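SmhB (Serratia marcescens, PDB 6ZZ5) forms one component of a tripartite alpha-pore-forming toxin, and probably acts with its two partner proteins to perforate target-cell membranes. Local coordinates at residues 6-11 and 282-287; 28-33 and 56-61; 41-46 and 146-151; 175-180 and 231-236. One frame throughout, in Å; residues are numbered along the deposited sequence. Where two conformers were deposited one is given.

Contact 1 (6-11 and 282-287); sequences LYMNDG and NNAWDS
Met8 lays its thioether over the indole of Trp285, a Met-aromatic contact between antiparallel helices 4-30 and 252-300 of the long helical bundle; the axes of segments 6-11 and 282-287 run at 162° to one another and come within 8.4 Å. Met8 CE sits 3.3 Å from the centroid of the Trp285 six-membered ring and only 1° off the ring normal, a CH-pi contact almost perfectly centred on that ring. Met8 SD covers the neighbouring half of the indole, 4.2 Å from the centroid of the Trp285 five-membered ring. Methionine suits this place because its unbranched chain can fold: bends at both chi2 and chi3 bring SD and CE round onto the ring although the side chain does not leave the backbone aimed at the opposite helix.

Beside this pair, Ala284 allows the close approach. Its CB points at the other helix and lies 3.5 Å from Tyr7 O and 3.8 Å from Tyr7 CB, a spacing for which a single methyl is well sized. Toward the more exposed side, the edge of the Tyr7 ring meets Ser287, with CD2 3.6 Å from OG.

In the next shell, Trp285 is fixed by a hydrogen bond from NE1 to Asn75 OD1 and packs against Asn78, Ile79 and Tyr82 of helix 44-92, while Met8 also rests on Ile79 and Met281. Ser287 turns its hydroxyl back onto its own helix: OG donates to Ala284 O at 2.8 Å, approaching an oxygen lone pair within the plane of the carbonyl.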
loop_
_atom_site.group_PDB
_atom_site.type_symbol
_atom_site.label_atom_id
_atom_site.label_comp_id
_atom_site.label_asym_id
_atom_site.label_seq_id
_atom_site.Cartn_x
_atom_site.Cartn_y
_atom_site.Cartn_z
ATOM N N LEU A 6 -19.965 4.448 -7.140
ATOM C CA LEU A 6 -19.575 4.436 -5.697
ATOM C C LEU A 6 -18.580 3.296 -5.462
ATOM O O LEU A 6 -17.669 3.542 -4.653
ATOM C CB LEU A 6 -20.820 4.327 -4.810
ATOM C CG LEU A 6 -21.831 5.475 -4.998
ATOM C CD1 LEU A 6 -23.102 5.246 -4.182
ATOM C CD2 LEU A 6 -21.218 6.850 -4.705
ATOM N N TYR A 7 -18.715 2.165 -6.178
ATOM C CA TYR A 7 -17.736 1.056 -6.069
ATOM C C TYR A 7 -16.408 1.553 -6.641
ATOM O O TYR A 7 -15.368 1.273 -6.039
ATOM C CB TYR A 7 -18.130 -0.194 -6.859
ATOM C CG TYR A 7 -19.241 -1.055 -6.340
ATOM C CD1 TYR A 7 -19.389 -1.308 -4.983
ATOM C CD2 TYR A 7 -20.082 -1.729 -7.226
ATOM C CE1 TYR A 7 -20.388 -2.154 -4.516
ATOM C CE2 TYR A 7 -21.115 -2.543 -6.774
ATOM C CZ TYR A 7 -21.253 -2.767 -5.413
ATOM O OH TYR A 7 -22.248 -3.588 -4.960
ATOM N N MET A 8 -16.442 2.247 -7.795
ATOM C CA MET A 8 -15.256 2.895 -8.406
ATOM C C MET A 8 -14.573 3.813 -7.386
ATOM O O MET A 8 -13.345 3.732 -7.241
ATOM C CB MET A 8 -15.586 3.678 -9.673
ATOM C CG MET A 8 -16.056 2.767 -10.863
ATOM S SD MET A 8 -14.714 1.785 -11.580
ATOM C CE MET A 8 -13.820 3.181 -12.316
ATOM N N ASN A 9 -15.326 4.699 -6.759
ATOM C CA ASN A 9 -14.783 5.679 -5.814
ATOM C C ASN A 9 -14.160 4.937 -4.625
ATOM O O ASN A 9 -13.047 5.321 -4.216
ATOM C CB ASN A 9 -15.856 6.673 -5.364
ATOM C CG ASN A 9 -15.217 7.831 -4.648
ATOM O OD1 ASN A 9 -14.361 8.525 -5.210
ATOM N ND2 ASN A 9 -15.659 8.071 -3.430
ATOM N N ASP A 10 -14.859 3.948 -4.059
ATOM C CA ASP A 10 -14.355 3.223 -2.870
ATOM C C ASP A 10 -13.099 2.441 -3.255
ATOM O O ASP A 10 -12.194 2.408 -2.434
ATOM C CB ASP A 10 -15.400 2.266 -2.303
ATOM C CG ASP A 10 -16.574 2.989 -1.673
ATOM O OD1 ASP A 10 -16.447 4.218 -1.365
ATOM O OD2 ASP A 10 -17.597 2.324 -1.505
ATOM N N GLY A 11 -13.086 1.819 -4.441
ATOM C CA GLY A 11 -11.900 1.073 -4.943
ATOM C C GLY A 11 -10.687 1.967 -5.061
ATOM O O GLY A 11 -9.548 1.548 -4.652
ATOM N N ASN A 282 -10.452 -3.842 -9.677
ATOM C CA ASN A 282 -10.843 -4.599 -10.903
ATOM C C ASN A 282 -12.332 -4.928 -10.850
ATOM O O ASN A 282 -12.991 -4.823 -11.874
ATOM C CB ASN A 282 -10.004 -5.879 -11.027
ATOM C CG ASN A 282 -10.091 -6.599 -12.340
ATOM O OD1 ASN A 282 -10.908 -6.292 -13.223
ATOM N ND2 ASN A 282 -9.232 -7.582 -12.489
ATOM N N ASN A 283 -12.849 -5.360 -9.695
ATOM C CA ASN A 283 -14.280 -5.695 -9.552
ATOM C C ASN A 283 -15.146 -4.443 -9.797
ATOM O O ASN A 283 -16.242 -4.556 -10.391
ATOM C CB ASN A 283 -14.589 -6.260 -8.170
ATOM C CG ASN A 283 -14.042 -7.657 -7.977
ATOM O OD1 ASN A 283 -13.696 -8.322 -8.938
ATOM N ND2 ASN A 283 -13.967 -8.062 -6.728
ATOM N N ALA A 284 -14.664 -3.270 -9.413
ATOM C CA ALA A 284 -15.411 -2.004 -9.608
ATOM C C ALA A 284 -15.424 -1.655 -11.106
ATOM O O ALA A 284 -16.522 -1.373 -11.637
ATOM C CB ALA A 284 -14.848 -0.924 -8.722
ATOM N N TRP A 285 -14.306 -1.781 -11.814
ATOM C CA TRP A 285 -14.322 -1.591 -13.282
ATOM C C TRP A 285 -15.280 -2.598 -13.919
ATOM O O TRP A 285 -15.969 -2.220 -14.853
ATOM C CB TRP A 285 -12.920 -1.737 -13.863
ATOM C CG TRP A 285 -12.033 -0.566 -13.646
ATOM C CD1 TRP A 285 -10.905 -0.497 -12.867
ATOM C CD2 TRP A 285 -12.122 0.697 -14.329
ATOM N NE1 TRP A 285 -10.315 0.729 -12.984
ATOM C CE2 TRP A 285 -11.033 1.489 -13.869
ATOM C CE3 TRP A 285 -13.040 1.250 -15.226
ATOM C CZ2 TRP A 285 -10.794 2.779 -14.325
ATOM C CZ3 TRP A 285 -12.790 2.522 -15.695
ATOM C CH2 TRP A 285 -11.717 3.290 -15.200
ATOM N N ASP A 286 -15.290 -3.861 -13.450
ATOM C CA ASP A 286 -16.184 -4.889 -14.033
ATOM C C ASP A 286 -17.650 -4.417 -13.922
ATOM O O ASP A 286 -18.420 -4.623 -14.885
ATOM C CB ASP A 286 -16.003 -6.260 -13.380
ATOM C CG ASP A 286 -16.690 -7.330 -14.207
ATOM O OD1 ASP A 286 -16.320 -7.477 -15.385
ATOM O OD2 ASP A 286 -17.610 -7.964 -13.680
ATOM N N SER A 287 -18.031 -3.845 -12.783
ATOM C CA SER A 287 -19.440 -3.435 -12.549
ATOM C C SER A 287 -19.767 -2.289 -13.509
ATOM O O SER A 287 -20.875 -2.275 -14.029
ATOM C CB SER A 287 -19.747 -3.099 -11.130
ATOM O OG SER A 287 -19.149 -1.865 -10.752
#

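Contact 2 (28-33 and 56-61); sequences SVRQQI and AARQHA
The guanidinium of Arg30 carries NH2 of Arg58 over one face, 3.5 Å from Arg30 NH1, whereas the guanidinium of Arg58 uses its edge: Arg30 O and a water both lie in its plane. The two planes are turned 34° apart and the side chains cross at about a right angle. Such closeness of like charges is probably eased by carbonyl oxygens and by Glu62, which forms a salt bridge with Arg30 NE. Arg58 NH1 approaches Arg30 O to 2.8 Å, but at an N-H...O angle of 116° the bond is bent and weak. The same NH1 is also a donor to the water, at 2.7 Å, and the water in turn donates to Val29 O. A long, weak bond of 3.5 Å runs the other way, from Arg30 NH1 to Arg58 O.

This arginine pair joins two successive helices of the bundle, 4-30 near its C-terminal end and 44-92. Arginine fits at position 58, since its long arm reaches a main-chain oxygen where the first helix gives way to a loop, and the charge of Arg58 would probably be favoured by the carbonyl-rich C-terminal end of helix 4-30.

Beneath the polar layer the packing is apolar and small. Val29 CG1, anti to the backbone N (chi1 172°), touches Ala57 CB at 3.8 Å. Ala61 CB touches both Val29 CG1 and Arg30 CG, the latter at 3.8 Å. Leu267 and Met213 also pack on Val29.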
loop_
_atom_site.group_PDB
_atom_site.type_symbol
_atom_site.label_atom_id
_atom_site.label_comp_id
_atom_site.label_asym_id
_atom_site.label_seq_id
_atom_site.Cartn_x
_atom_site.Cartn_y
_atom_site.Cartn_z
ATOM N N SER A 28 11.530 1.167 3.226
ATOM C CA SER A 28 12.172 0.715 4.489
ATOM C C SER A 28 13.017 -0.526 4.209
ATOM O O SER A 28 14.139 -0.644 4.779
ATOM C CB SER A 28 11.215 0.473 5.619
ATOM O OG SER A 28 10.517 -0.781 5.526
ATOM N N VAL A 29 12.553 -1.364 3.286
ATOM C CA VAL A 29 13.288 -2.591 2.899
ATOM C C VAL A 29 14.540 -2.164 2.185
ATOM O O VAL A 29 15.573 -2.737 2.431
ATOM C CB VAL A 29 12.412 -3.535 2.041
ATOM C CG1 VAL A 29 13.195 -4.721 1.473
ATOM C CG2 VAL A 29 11.209 -3.998 2.814
ATOM N N ARG A 30 14.411 -1.194 1.297
ATOM C CA ARG A 30 15.563 -0.724 0.512
ATOM C C ARG A 30 16.521 0.091 1.348
ATOM O O ARG A 30 17.647 0.340 0.843
ATOM C CB ARG A 30 15.114 0.038 -0.728
ATOM C CG ARG A 30 14.428 -0.955 -1.667
ATOM C CD ARG A 30 14.090 -0.445 -3.008
ATOM N NE ARG A 30 15.130 0.255 -3.731
ATOM C CZ ARG A 30 16.035 -0.324 -4.510
ATOM N NH1 ARG A 30 16.142 -1.643 -4.587
ATOM N NH2 ARG A 30 16.835 0.434 -5.215
ATOM N N GLN A 31 16.163 0.459 2.566
ATOM C CA GLN A 31 17.143 1.226 3.408
ATOM C C GLN A 31 17.825 0.321 4.415
ATOM O O GLN A 31 18.634 0.825 5.143
ATOM C CB GLN A 31 16.474 2.438 4.032
ATOM C CG GLN A 31 16.077 3.443 2.964
ATOM C CD GLN A 31 15.430 4.686 3.541
ATOM O OE1 GLN A 31 15.601 5.009 4.719
ATOM N NE2 GLN A 31 14.622 5.319 2.734
ATOM N N GLN A 32 17.494 -0.979 4.435
ATOM C CA GLN A 32 18.076 -1.950 5.394
ATOM C C GLN A 32 19.525 -2.219 5.009
ATOM O O GLN A 32 19.804 -2.605 3.854
ATOM C CB GLN A 32 17.287 -3.264 5.425
ATOM C CG GLN A 32 17.912 -4.315 6.333
ATOM C CD GLN A 32 18.012 -3.849 7.758
ATOM O OE1 GLN A 32 17.030 -3.343 8.299
ATOM N NE2 GLN A 32 19.213 -3.968 8.330
ATOM N N ILE A 33 20.431 -1.964 5.935
ATOM C CA ILE A 33 21.865 -2.281 5.749
ATOM C C ILE A 33 22.048 -3.782 5.888
ATOM O O ILE A 33 21.399 -4.431 6.731
ATOM C CB ILE A 33 22.762 -1.495 6.732
ATOM C CG1 ILE A 33 24.238 -1.637 6.374
ATOM C CG2 ILE A 33 22.539 -1.936 8.141
ATOM C CD1 ILE A 33 25.150 -0.621 7.060
ATOM N N ALA A 56 17.178 -10.180 -2.238
ATOM C CA ALA A 56 15.935 -10.627 -2.893
ATOM C C ALA A 56 14.805 -9.703 -2.422
ATOM O O ALA A 56 13.989 -9.231 -3.242
ATOM C CB ALA A 56 15.674 -12.112 -2.573
ATOM N N ALA A 57 14.760 -9.397 -1.119
ATOM C CA ALA A 57 13.694 -8.527 -0.571
ATOM C C ALA A 57 13.782 -7.124 -1.197
ATOM O O ALA A 57 12.723 -6.573 -1.595
ATOM C CB ALA A 57 13.800 -8.470 0.908
ATOM N N ARG A 58 14.981 -6.589 -1.291
ATOM C CA ARG A 58 15.262 -5.297 -1.955
ATOM C C ARG A 58 14.789 -5.329 -3.402
ATOM O O ARG A 58 14.162 -4.368 -3.797
ATOM C CB ARG A 58 16.769 -5.008 -1.914
ATOM C CG ARG A 58 17.294 -4.754 -0.500
ATOM C CD ARG A 58 18.840 -4.553 -0.443
ATOM N NE ARG A 58 19.185 -3.790 -1.643
ATOM C CZ ARG A 58 18.995 -2.498 -1.791
ATOM N NH1 ARG A 58 18.589 -1.753 -0.780
ATOM N NH2 ARG A 58 19.259 -1.945 -2.949
ATOM N N GLN A 59 15.098 -6.377 -4.159
ATOM C CA GLN A 59 14.582 -6.529 -5.549
ATOM C C GLN A 59 13.037 -6.541 -5.568
ATOM O O GLN A 59 12.438 -5.899 -6.451
ATOM C CB GLN A 59 15.221 -7.746 -6.212
ATOM C CG GLN A 59 14.506 -8.255 -7.476
ATOM C CD GLN A 59 14.162 -7.206 -8.510
ATOM O OE1 GLN A 59 14.811 -6.161 -8.624
ATOM N NE2 GLN A 59 13.112 -7.479 -9.276
ATOM N N HIS A 60 12.373 -7.270 -4.678
ATOM C CA HIS A 60 10.898 -7.332 -4.658
ATOM C C HIS A 60 10.339 -5.919 -4.395
ATOM O O HIS A 60 9.390 -5.537 -5.049
ATOM C CB HIS A 60 10.379 -8.326 -3.579
ATOM C CG HIS A 60 10.668 -9.749 -3.867
ATOM N ND1 HIS A 60 10.561 -10.286 -5.148
ATOM C CD2 HIS A 60 11.128 -10.729 -3.063
ATOM C CE1 HIS A 60 10.902 -11.551 -5.111
ATOM N NE2 HIS A 60 11.293 -11.854 -3.830
ATOM N N ALA A 61 10.900 -5.188 -3.422
ATOM C CA ALA A 61 10.555 -3.803 -3.049
ATOM C C ALA A 61 10.747 -2.892 -4.269
ATOM O O ALA A 61 9.831 -2.068 -4.529
ATOM C CB ALA A 61 11.428 -3.335 -1.915
HETATM O O HOH W 1 18.519 -2.392 1.799
#

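Contact 3 (41-46 and 146-151); sequences PNLRES and VNLNNV
Leu43 and Ser46 come to helix 146-151 from a backbone that is changing its coil: residues 41-43 have a 3-10 character, with Arg44 N bonded to Pro41 O, and the alpha-helix follows from Arg44, leaving Leu43 in the N-cap position. The opposing segment is regular helix throughout. The nearest alpha carbons, Ser46 CA and Leu148 CA, are 6.2 Å apart, a close spacing to which the small serine is suited.

Leu43 does most of the reaching. Its CG stands anti to the carbonyl carbon (chi1 -59°), and its CD2 branch lodges against two methyls one turn apart, Leu148 CD1 at 3.7 Å and Val151 CG1 also at 3.7 Å. It crosses Leu148 at about a right angle, while the Leu43 and Val151 side chains lie alongside each other, pointing opposite ways. The contact lies at the open end of an antiparallel helical hairpin, away from the 92-99 connection, where helix 44-92 starts beside the place where helix 99-151 finishes. Ser46 points at the partner helix, and its OG lies 3.7 Å from Leu148 CD1, a van der Waals touch.

Leu148 CD1 therefore faces both Leu43 and Ser46; Val254 and Ala257 of helix 252-300 and Phe37 also pack on Leu148. Leucine serves well here because a single methyl at the end of a flexible arm can lodge against two neighbours. Phe37 and Glu253 also pack on Leu43, whereas Val151 lies at the exposed margin.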
loop_
_atom_site.group_PDB
_atom_site.type_symbol
_atom_site.label_atom_id
_atom_site.label_comp_id
_atom_site.label_asym_id
_atom_site.label_seq_id
_atom_site.Cartn_x
_atom_site.Cartn_y
_atom_site.Cartn_z
ATOM N N PRO A 41 33.333 -15.901 13.444
ATOM C CA PRO A 41 33.689 -16.517 12.167
ATOM C C PRO A 41 32.745 -17.647 11.741
ATOM O O PRO A 41 32.456 -17.751 10.556
ATOM C CB PRO A 41 35.094 -17.105 12.391
ATOM C CG PRO A 41 35.634 -16.310 13.549
ATOM C CD PRO A 41 34.433 -16.002 14.420
ATOM N N ASN A 42 32.234 -18.452 12.673
ATOM C CA ASN A 42 31.407 -19.606 12.215
ATOM C C ASN A 42 29.950 -19.162 12.026
ATOM O O ASN A 42 29.104 -20.037 11.839
ATOM C CB ASN A 42 31.560 -20.838 13.107
ATOM C CG ASN A 42 31.226 -20.497 14.532
ATOM O OD1 ASN A 42 30.361 -19.659 14.761
ATOM N ND2 ASN A 42 31.942 -21.095 15.468
ATOM N N LEU A 43 29.644 -17.862 12.046
ATOM C CA LEU A 43 28.316 -17.355 11.601
ATOM C C LEU A 43 28.394 -16.811 10.180
ATOM O O LEU A 43 27.359 -16.237 9.728
ATOM C CB LEU A 43 27.818 -16.276 12.561
ATOM C CG LEU A 43 27.646 -16.681 14.021
ATOM C CD1 LEU A 43 26.892 -15.600 14.769
ATOM C CD2 LEU A 43 26.927 -18.017 14.175
ATOM N N ARG A 44 29.526 -16.988 9.483
ATOM C CA ARG A 44 29.738 -16.461 8.106
ATOM C C ARG A 44 28.650 -16.986 7.160
ATOM O O ARG A 44 28.131 -16.182 6.328
ATOM C CB ARG A 44 31.142 -16.807 7.596
ATOM C CG ARG A 44 31.387 -16.475 6.127
ATOM C CD ARG A 44 32.782 -16.875 5.666
ATOM N NE ARG A 44 33.141 -18.231 6.087
ATOM C CZ ARG A 44 32.933 -19.353 5.390
ATOM N NH1 ARG A 44 33.285 -20.519 5.901
ATOM N NH2 ARG A 44 32.371 -19.317 4.197
ATOM N N GLU A 45 28.291 -18.263 7.248
ATOM C CA GLU A 45 27.283 -18.809 6.298
ATOM C C GLU A 45 25.892 -18.172 6.536
ATOM O O GLU A 45 25.107 -17.944 5.564
ATOM C CB GLU A 45 27.266 -20.339 6.376
ATOM C CG GLU A 45 26.704 -20.962 5.120
ATOM C CD GLU A 45 27.371 -20.463 3.837
ATOM O OE1 GLU A 45 28.589 -20.039 3.895
ATOM O OE2 GLU A 45 26.661 -20.442 2.792
ATOM N N SER A 46 25.540 -17.944 7.798
ATOM C CA SER A 46 24.261 -17.327 8.183
ATOM C C SER A 46 24.267 -15.886 7.673
ATOM O O SER A 46 23.272 -15.519 7.121
ATOM C CB SER A 46 24.013 -17.427 9.662
ATOM O OG SER A 46 23.782 -18.791 9.962
ATOM N N VAL A 146 16.015 -20.051 12.143
ATOM C CA VAL A 146 15.983 -21.266 12.995
ATOM C C VAL A 146 17.398 -21.867 12.986
ATOM O O VAL A 146 17.882 -22.163 14.074
ATOM C CB VAL A 146 14.919 -22.283 12.550
ATOM C CG1 VAL A 146 14.967 -23.529 13.401
ATOM C CG2 VAL A 146 13.520 -21.667 12.583
ATOM N N ASN A 147 18.029 -21.988 11.815
ATOM C CA ASN A 147 19.368 -22.621 11.684
ATOM C C ASN A 147 20.376 -21.814 12.510
ATOM O O ASN A 147 21.163 -22.420 13.209
ATOM C CB ASN A 147 19.793 -22.745 10.219
ATOM C CG ASN A 147 19.006 -23.810 9.490
ATOM O OD1 ASN A 147 18.616 -24.803 10.098
ATOM N ND2 ASN A 147 18.793 -23.632 8.192
ATOM N N LEU A 148 20.352 -20.496 12.400
ATOM C CA LEU A 148 21.259 -19.590 13.134
ATOM C C LEU A 148 21.005 -19.750 14.626
ATOM O O LEU A 148 22.009 -19.888 15.343
ATOM C CB LEU A 148 21.094 -18.143 12.707
ATOM C CG LEU A 148 21.860 -17.125 13.534
ATOM C CD1 LEU A 148 23.363 -17.333 13.385
ATOM C CD2 LEU A 148 21.489 -15.731 13.088
ATOM N N ASN A 149 19.749 -19.818 15.063
ATOM C CA ASN A 149 19.440 -20.055 16.494
ATOM C C ASN A 149 20.055 -21.395 16.922
ATOM O O ASN A 149 20.667 -21.436 18.021
ATOM C CB ASN A 149 17.947 -19.986 16.827
ATOM C CG ASN A 149 17.711 -19.564 18.265
ATOM O OD1 ASN A 149 18.472 -18.764 18.794
ATOM N ND2 ASN A 149 16.735 -20.151 18.927
ATOM N N ASN A 150 19.948 -22.434 16.098
ATOM C CA ASN A 150 20.591 -23.762 16.398
ATOM C C ASN A 150 22.114 -23.642 16.490
ATOM O O ASN A 150 22.718 -24.154 17.467
ATOM C CB ASN A 150 20.201 -24.847 15.399
ATOM C CG ASN A 150 18.735 -25.195 15.524
ATOM O OD1 ASN A 150 18.154 -25.009 16.592
ATOM N ND2 ASN A 150 18.130 -25.663 14.441
ATOM N N VAL A 151 22.747 -22.950 15.550
ATOM C CA VAL A 151 24.230 -22.805 15.558
ATOM C C VAL A 151 24.650 -22.207 16.894
ATOM O O VAL A 151 25.637 -22.677 17.421
ATOM C CB VAL A 151 24.766 -21.965 14.383
ATOM C CG1 VAL A 151 26.225 -21.581 14.575
ATOM C CG2 VAL A 151 24.578 -22.681 13.048
#

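Contact 4 (175-180 and 231-236); sequences GAIAGI and IVLDKS
Flanking the small beta-sheet of the molecule, helices 156-184 and 230-245 pair in antiparallel fashion through Ala176, Ile177 and Ile180 on one and Leu233 on the other. The two short segments run at 165° to each other, with axes 9.6 Å apart at closest approach. Strand 216-221 lies against the same residues: Ile216 and Met218 touch Ile177, Thr220 touches Ile180 and Ala217 touches Leu233. A helical pair beside a beta element recalls the head region of related Hbl-type toxins, where such parts are thought to rearrange on meeting a membrane.

Leu233 is the central side chain. With CG anti to the backbone N (chi1 -176°), its CD1 methyl is brought to Ile177 CG1 at 3.7 Å and to Ala176 CB at 4.0 Å. The next helical turn of segment 175-180 supplies Ile180, whose CD1 tip lies 3.8 Å from Leu233 CB; these two side chains cross at about a right angle. Val232 CG1 adds a looser, more exposed touch to the same tip at 4.5 Å. Alanine at position 176 leaves space for the leucine branch, and Ser236 OG passes 4.1 Å from Ala176 CB.

Across this interface the contacts are purely van der Waals and hydrophobic; complementary shape and the burial of methyls hold the pair, and the register is set by how Leu233 fits against Ala176, Ile177 and Ile180.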
loop_
_atom_site.group_PDB
_atom_site.type_symbol
_atom_site.label_atom_id
_atom_site.label_comp_id
_atom_site.label_asym_id
_atom_site.label_seq_id
_atom_site.Cartn_x
_atom_site.Cartn_y
_atom_site.Cartn_z
ATOM N N GLY A 175 -2.565 -1.670 11.040
ATOM C CA GLY A 175 -3.890 -1.056 11.271
ATOM C C GLY A 175 -3.854 0.426 11.558
ATOM O O GLY A 175 -4.662 1.171 10.957
ATOM N N ALA A 176 -2.973 0.871 12.463
ATOM C CA ALA A 176 -2.850 2.277 12.841
ATOM C C ALA A 176 -2.438 3.055 11.595
ATOM O O ALA A 176 -3.064 4.105 11.279
ATOM C CB ALA A 176 -1.880 2.442 13.975
ATOM N N ILE A 177 -1.418 2.593 10.901
ATOM C CA ILE A 177 -0.919 3.301 9.694
ATOM C C ILE A 177 -2.012 3.339 8.624
ATOM O O ILE A 177 -2.222 4.432 8.050
ATOM C CB ILE A 177 0.370 2.652 9.191
ATOM C CG1 ILE A 177 1.480 2.873 10.229
ATOM C CG2 ILE A 177 0.713 3.172 7.788
ATOM C CD1 ILE A 177 2.784 2.257 9.859
ATOM N N ALA A 178 -2.691 2.219 8.366
ATOM C CA ALA A 178 -3.755 2.130 7.327
ATOM C C ALA A 178 -4.793 3.225 7.610
ATOM O O ALA A 178 -5.084 3.971 6.665
ATOM C CB ALA A 178 -4.361 0.749 7.277
ATOM N N GLY A 179 -5.233 3.376 8.866
ATOM C CA GLY A 179 -6.254 4.340 9.308
ATOM C C GLY A 179 -5.729 5.769 9.192
ATOM O O GLY A 179 -6.483 6.654 8.792
ATOM N N ILE A 180 -4.468 6.022 9.506
ATOM C CA ILE A 180 -3.871 7.387 9.366
ATOM C C ILE A 180 -3.900 7.767 7.886
ATOM O O ILE A 180 -4.297 8.901 7.585
ATOM C CB ILE A 180 -2.469 7.477 9.987
ATOM C CG1 ILE A 180 -2.546 7.280 11.505
ATOM C CG2 ILE A 180 -1.810 8.809 9.662
ATOM C CD1 ILE A 180 -1.200 6.992 12.181
ATOM N N ILE A 231 0.733 10.893 17.872
ATOM C CA ILE A 231 0.270 10.437 19.205
ATOM C C ILE A 231 -0.395 9.069 19.004
ATOM O O ILE A 231 -0.085 8.143 19.773
ATOM C CB ILE A 231 -0.676 11.455 19.876
ATOM C CG1 ILE A 231 0.030 12.816 20.023
ATOM C CG2 ILE A 231 -1.099 10.868 21.228
ATOM C CD1 ILE A 231 -0.759 13.902 20.686
ATOM N N VAL A 232 -1.262 8.958 18.000
ATOM C CA VAL A 232 -1.972 7.685 17.692
ATOM C C VAL A 232 -0.906 6.611 17.455
ATOM O O VAL A 232 -0.926 5.536 18.066
ATOM C CB VAL A 232 -2.876 7.857 16.457
ATOM C CG1 VAL A 232 -3.460 6.519 16.036
ATOM C CG2 VAL A 232 -3.987 8.880 16.696
ATOM N N LEU A 233 0.050 6.912 16.591
ATOM C CA LEU A 233 0.944 5.885 16.021
ATOM C C LEU A 233 1.968 5.467 17.065
ATOM O O LEU A 233 2.409 4.253 17.071
ATOM C CB LEU A 233 1.581 6.446 14.750
ATOM C CG LEU A 233 2.456 5.459 13.980
ATOM C CD1 LEU A 233 1.735 4.165 13.676
ATOM C CD2 LEU A 233 2.965 6.083 12.701
ATOM N N ASP A 234 2.324 6.398 17.941
ATOM C CA ASP A 234 3.336 6.201 19.010
ATOM C C ASP A 234 2.976 4.982 19.880
ATOM O O ASP A 234 3.921 4.253 20.289
ATOM C CB ASP A 234 3.488 7.489 19.803
ATOM C CG ASP A 234 4.202 7.379 21.144
ATOM O OD1 ASP A 234 5.392 7.010 21.161
ATOM O OD2 ASP A 234 3.585 7.709 22.148
ATOM N N LYS A 235 1.716 4.695 20.152
ATOM C CA LYS A 235 1.378 3.568 21.088
ATOM C C LYS A 235 1.883 2.230 20.537
ATOM O O LYS A 235 2.601 1.533 21.235
ATOM C CB LYS A 235 -0.144 3.472 21.265
ATOM C CG LYS A 235 -0.733 4.595 22.099
ATOM C CD LYS A 235 -0.157 4.586 23.501
ATOM C CE LYS A 235 -0.790 5.587 24.440
ATOM N NZ LYS A 235 -0.838 6.939 23.831
ATOM N N SER A 236 1.569 1.927 19.284
ATOM C CA SER A 236 1.954 0.638 18.662
ATOM C C SER A 236 3.453 0.600 18.370
ATOM O O SER A 236 4.038 -0.436 18.586
ATOM C CB SER A 236 1.080 0.323 17.463
ATOM O OG SER A 236 1.168 1.248 16.379
#

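Overall arrangement
Contacts 1, 2 and 3 all belong to the long helical bundle, whereas contact 4 joins two helices beside the beta-sheet. Contacts 1 and 2 both use helix 4-30, with centres 32 Å apart on opposite sides of the chain's centre; contacts 2 and 3 share helix 44-92. The first three are buried overall, and contact 4 only partly so. Contact 3 lies farthest out, about 34 Å from the chain's centre, at an end of the bundle. Chemistry varies accordingly: sulfur over an aromatic face in contact 1, arginines, carbonyls and water where a helix ends in contact 2, and aliphatic methyls in contacts 3 and 4.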